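PDB 4QFL: ABC transporter periplasmic peptide-binding protein from Pseudoalteromonas, which binds dipeptides, such as Ala-Phe, in the periplasm and probably hands them to an ABC transporter for uptake. Local coordinates for residues 317-322 with 331-336; 350-355 with 499-504. All coordinates share one frame; numbering follows the deposited sequence.

How the interactions relate
Interactions 1 and 2 lie side by side, their centres 8 Å apart, on the same side of the chain's centre. They are joined where the short strand 332-333 of interaction 1 pairs antiparallel with strand 500-513 of interaction 2. Ala-334 N lies 3.0 Å from Ile-503 O, a probable hydrogen bond between the two contacts. The side chains also meet: Ile-319 CG1 of interaction 1 packs 3.3 Å from Tyr-501 OH of interaction 2. Neither contact contributes a residue to the Ala-Phe pocket. The link to it is indirect: strand 500-513 pairs with strand 291-297, which pairs with strand 428-434, and that strand carries the pocket residues Leu-431, Gly-432, Trp-433 and Ala-434.

Interaction 1 (317-322 with 331-336)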
# COMPACT_ATOMS: atom_id res chain seq x y z
N ILE A 317 -13.58 8.69 -22.11
CA ILE A 317 -13.10 7.36 -21.76
C ILE A 317 -14.20 6.31 -21.68
O ILE A 317 -15.12 6.42 -20.89
CB ILE A 317 -12.30 7.38 -20.44
CG1 ILE A 317 -11.23 8.46 -20.51
CG2 ILE A 317 -11.66 6.02 -20.20
CD1 ILE A 317 -10.28 8.28 -21.68
N ASP A 318 -14.07 5.29 -22.51
CA ASP A 318 -15.03 4.20 -22.53
C ASP A 318 -14.80 3.29 -21.35
O ASP A 318 -14.08 2.30 -21.45
CB ASP A 318 -14.89 3.39 -23.82
CG ASP A 318 -16.09 2.48 -24.08
OD1 ASP A 318 -16.88 2.22 -23.14
OD2 ASP A 318 -16.24 2.02 -25.23
N ILE A 319 -15.41 3.62 -20.22
CA ILE A 319 -15.18 2.87 -18.99
C ILE A 319 -15.70 1.45 -19.10
O ILE A 319 -15.14 0.52 -18.52
CB ILE A 319 -15.82 3.57 -17.76
CG1 ILE A 319 -15.08 4.87 -17.47
CG2 ILE A 319 -15.72 2.69 -16.53
CD1 ILE A 319 -13.60 4.65 -17.23
N GLU A 320 -16.78 1.27 -19.86
CA GLU A 320 -17.42 -0.04 -19.92
C GLU A 320 -16.61 -1.03 -20.76
O GLU A 320 -16.70 -2.24 -20.57
CB GLU A 320 -18.87 0.08 -20.39
CG GLU A 320 -19.81 0.63 -19.32
CD GLU A 320 -19.95 -0.31 -18.12
OE1 GLU A 320 -19.90 -1.54 -18.33
OE2 GLU A 320 -20.10 0.18 -16.97
N LYS A 321 -15.81 -0.49 -21.67
CA LYS A 321 -14.93 -1.31 -22.49
C LYS A 321 -13.70 -1.74 -21.69
O LYS A 321 -13.14 -2.81 -21.92
CB LYS A 321 -14.49 -0.53 -23.73
CG LYS A 321 -13.38 -1.19 -24.54
CD LYS A 321 -13.84 -2.50 -25.13
CE LYS A 321 -12.82 -3.05 -26.10
NZ LYS A 321 -13.31 -4.31 -26.73
N ILE A 322 -13.29 -0.88 -20.75
CA ILE A 322 -12.21 -1.21 -19.84
C ILE A 322 -12.63 -2.28 -18.84
O ILE A 322 -11.87 -3.20 -18.55
CB ILE A 322 -11.70 0.04 -19.10
CG1 ILE A 322 -10.85 0.90 -20.05
CG2 ILE A 322 -10.87 -0.36 -17.88
CD1 ILE A 322 -10.45 2.23 -19.47
N GLY A 331 -14.09 -6.80 -12.14
CA GLY A 331 -14.03 -5.59 -11.34
C GLY A 331 -15.39 -4.95 -11.12
O GLY A 331 -16.37 -5.34 -11.74
N LEU A 332 -15.44 -3.97 -10.23
CA LEU A 332 -16.66 -3.19 -10.01
C LEU A 332 -16.43 -1.76 -10.46
O LEU A 332 -15.45 -1.13 -10.07
CB LEU A 332 -17.05 -3.20 -8.53
CG LEU A 332 -17.65 -4.46 -7.89
CD1 LEU A 332 -18.01 -4.17 -6.45
CD2 LEU A 332 -18.89 -4.96 -8.64
N ARG A 333 -17.33 -1.24 -11.27
CA ARG A 333 -17.17 0.13 -11.77
C ARG A 333 -17.21 1.10 -10.59
O ARG A 333 -18.06 0.98 -9.71
CB ARG A 333 -18.26 0.46 -12.80
CG ARG A 333 -18.16 1.85 -13.39
CD ARG A 333 -19.10 2.04 -14.57
NE ARG A 333 -19.03 3.39 -15.13
CZ ARG A 333 -19.36 3.71 -16.38
NH1 ARG A 333 -19.78 2.77 -17.22
NH2 ARG A 333 -19.26 4.96 -16.79
N ALA A 334 -16.29 2.06 -10.58
CA ALA A 334 -16.18 3.00 -9.47
C ALA A 334 -17.30 4.02 -9.50
O ALA A 334 -17.59 4.58 -10.55
CB ALA A 334 -14.84 3.71 -9.50
N ARG A 335 -17.91 4.25 -8.33
CA ARG A 335 -18.94 5.29 -8.14
C ARG A 335 -18.46 6.39 -7.18
O ARG A 335 -19.18 7.34 -6.87
CB ARG A 335 -20.24 4.65 -7.64
CG ARG A 335 -21.32 4.48 -8.71
CD ARG A 335 -21.11 3.29 -9.63
NE ARG A 335 -21.78 3.53 -10.91
CZ ARG A 335 -22.02 2.61 -11.84
NH1 ARG A 335 -21.66 1.35 -11.64
NH2 ARG A 335 -22.62 2.95 -12.96
N SER A 336 -17.21 6.25 -6.73
CA SER A 336 -16.58 7.18 -5.81
C SER A 336 -15.14 6.70 -5.71
O SER A 336 -14.84 5.61 -6.18
CB SER A 336 -17.24 7.09 -4.44
OG SER A 336 -16.46 7.78 -3.48
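The first turn of helix 319-325 brings Ile-319 and Glu-320 against Arg-333, which projects from the short strand 332-333. Arg-333 crosses to the helix as a straight arm. A chi1 of -179° carries CG directly away from the backbone N, and the chain stays extended to NE. The guanidinium then receives two different neighbours. Glu-320 comes in at its edge. Arg-333 NH1 donates to Glu-320 OE2 at 2.6 Å, a short salt bridge with a fairly straight N-H...O angle of 160°. OE2 lies in the guanidinium plane and accepts with its anti lone pair. The two planes are only 26° apart, so carboxylate and guanidinium are nearly coplanar. One nitrogen and one oxygen make this bond; it is not a two-pronged pair. Ile-319 takes one face, where its CG2 sits 3.7 Å from Arg-333 NE, nearer the NE side than the centre of the group. In the fold, the contact bridges a helix start and an edge strand: Leu-332 makes a backbone hydrogen bond with His-505 of strand 500-513, on which Ile-319 also packs. Asp-318 is the N-cap of the helix. Its OD1 accepts from Lys-321 N at 3.3 Å, and the N-H comes from over the carboxylate rather than within its plane. Arg-333 foremost, with Arg-335 nearby, would be expected to favour the charged form of Glu-320.

Interaction 2 (350-355 with 499-504); sequences NMPIFD and PLYPIA
The nearest CA atoms across the two segments are those of Met-351 and Tyr-501, 8.9 Å apart; the two backbones stay apart, and side chains bridge between loop 350-355 and strand 500-513. Tyr-501 spans most of the gap. With chi1 at 175°, its ring swings away from the backbone N and out to the loop. The ring carbon CE1 takes both main contacts. Met-351 CE reaches Tyr-501 CE1 at 3.5 Å, and Pro-352 CD lies 3.5 Å from the same CE1. Both approach the ring obliquely. The Met-351 chain is bent at chi2 and chi3, and this folds its methyl back toward the strand. There Met-351 CE also rests 3.8 Å from Pro-502 O, side chain on backbone. The strand is held on its far side by strand 291-297: Tyr-501 is backbone hydrogen-bonded to Trp-295, and a classic beta bulge sets Ile-503 and Ala-504 against Gly-293. Were Tyr-501 an alanine, Met-351 CE and Pro-352 CD would probably lose their shared aromatic partner, and a gap would open between loop and strand. Pro-352 also packs on His-315, whose ND1 is hydrogen-bonded to Ile-353 O. The loop then runs into helix 356-363, with Asp-355 as its N-cap.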
# COMPACT_ATOMS: atom_id res chain seq x y z
N ASN A 350 -22.45 12.89 -9.34
CA ASN A 350 -21.81 13.65 -10.42
C ASN A 350 -20.69 12.95 -11.21
O ASN A 350 -19.92 13.61 -11.91
CB ASN A 350 -21.30 15.00 -9.91
CG ASN A 350 -22.42 16.00 -9.72
OD1 ASN A 350 -23.53 15.81 -10.21
ND2 ASN A 350 -22.13 17.09 -9.02
N MET A 351 -20.61 11.62 -11.11
CA MET A 351 -19.60 10.89 -11.86
C MET A 351 -19.76 11.16 -13.34
O MET A 351 -20.86 11.19 -13.86
CB MET A 351 -19.67 9.39 -11.58
CG MET A 351 -19.12 8.98 -10.22
SD MET A 351 -17.33 9.10 -10.11
CE MET A 351 -16.79 7.94 -11.35
N PRO A 352 -18.65 11.36 -14.04
CA PRO A 352 -18.70 11.71 -15.45
C PRO A 352 -19.28 10.55 -16.22
O PRO A 352 -19.05 9.41 -15.85
CB PRO A 352 -17.22 11.88 -15.82
CG PRO A 352 -16.49 11.99 -14.50
CD PRO A 352 -17.27 11.16 -13.56
N ILE A 353 -20.02 10.81 -17.29
CA ILE A 353 -20.45 9.73 -18.15
C ILE A 353 -19.65 9.71 -19.44
O ILE A 353 -19.30 10.76 -19.97
CB ILE A 353 -21.94 9.81 -18.49
CG1 ILE A 353 -22.76 9.68 -17.21
CG2 ILE A 353 -22.33 8.70 -19.44
CD1 ILE A 353 -24.24 9.62 -17.47
N PHE A 354 -19.35 8.52 -19.93
CA PHE A 354 -18.69 8.39 -21.22
C PHE A 354 -19.55 9.04 -22.30
O PHE A 354 -20.67 8.60 -22.58
CB PHE A 354 -18.44 6.91 -21.52
CG PHE A 354 -18.00 6.66 -22.92
CD1 PHE A 354 -16.91 7.33 -23.45
CD2 PHE A 354 -18.66 5.73 -23.71
CE1 PHE A 354 -16.50 7.11 -24.74
CE2 PHE A 354 -18.25 5.50 -25.01
CZ PHE A 354 -17.17 6.19 -25.52
N ASP A 355 -19.03 10.10 -22.91
CA ASP A 355 -19.73 10.84 -23.94
C ASP A 355 -18.70 11.59 -24.78
O ASP A 355 -18.33 12.71 -24.44
CB ASP A 355 -20.71 11.82 -23.31
CG ASP A 355 -21.68 12.38 -24.31
OD1 ASP A 355 -21.34 12.42 -25.51
OD2 ASP A 355 -22.80 12.77 -23.90
N PRO A 499 -9.04 15.73 -9.20
CA PRO A 499 -7.59 15.55 -9.18
C PRO A 499 -7.27 14.19 -9.78
O PRO A 499 -6.30 14.03 -10.51
CB PRO A 499 -7.25 15.60 -7.69
CG PRO A 499 -8.56 15.28 -6.99
CD PRO A 499 -9.63 15.83 -7.86
N LEU A 500 -8.11 13.21 -9.47
CA LEU A 500 -8.02 11.92 -10.13
C LEU A 500 -9.43 11.42 -10.40
O LEU A 500 -10.40 11.91 -9.82
CB LEU A 500 -7.24 10.93 -9.27
CG LEU A 500 -7.63 10.76 -7.80
CD1 LEU A 500 -8.94 9.97 -7.67
CD2 LEU A 500 -6.53 10.08 -6.99
N TYR A 501 -9.53 10.45 -11.30
CA TYR A 501 -10.80 9.89 -11.71
C TYR A 501 -10.86 8.44 -11.31
O TYR A 501 -10.12 7.62 -11.88
CB TYR A 501 -10.92 10.00 -13.23
CG TYR A 501 -12.16 9.36 -13.84
CD1 TYR A 501 -13.41 9.50 -13.26
CD2 TYR A 501 -12.06 8.65 -15.02
CE1 TYR A 501 -14.54 8.92 -13.85
CE2 TYR A 501 -13.17 8.07 -15.61
CZ TYR A 501 -14.41 8.21 -15.02
OH TYR A 501 -15.50 7.63 -15.63
N PRO A 502 -11.71 8.11 -10.33
CA PRO A 502 -11.91 6.72 -9.92
C PRO A 502 -12.39 5.91 -11.11
O PRO A 502 -13.34 6.31 -11.77
CB PRO A 502 -13.03 6.82 -8.88
CG PRO A 502 -12.93 8.21 -8.35
CD PRO A 502 -12.51 9.05 -9.51
N ILE A 503 -11.73 4.79 -11.39
CA ILE A 503 -12.15 3.98 -12.52
C ILE A 503 -12.86 2.73 -12.07
O ILE A 503 -14.02 2.52 -12.41
CB ILE A 503 -10.97 3.63 -13.44
CG1 ILE A 503 -10.51 4.90 -14.15
CG2 ILE A 503 -11.39 2.58 -14.44
CD1 ILE A 503 -9.03 4.98 -14.32
N ALA A 504 -12.20 1.91 -11.26
CA ALA A 504 -12.74 0.61 -10.89
C ALA A 504 -12.13 0.07 -9.60
O ALA A 504 -11.13 0.57 -9.11
CB ALA A 504 -12.53 -0.37 -12.01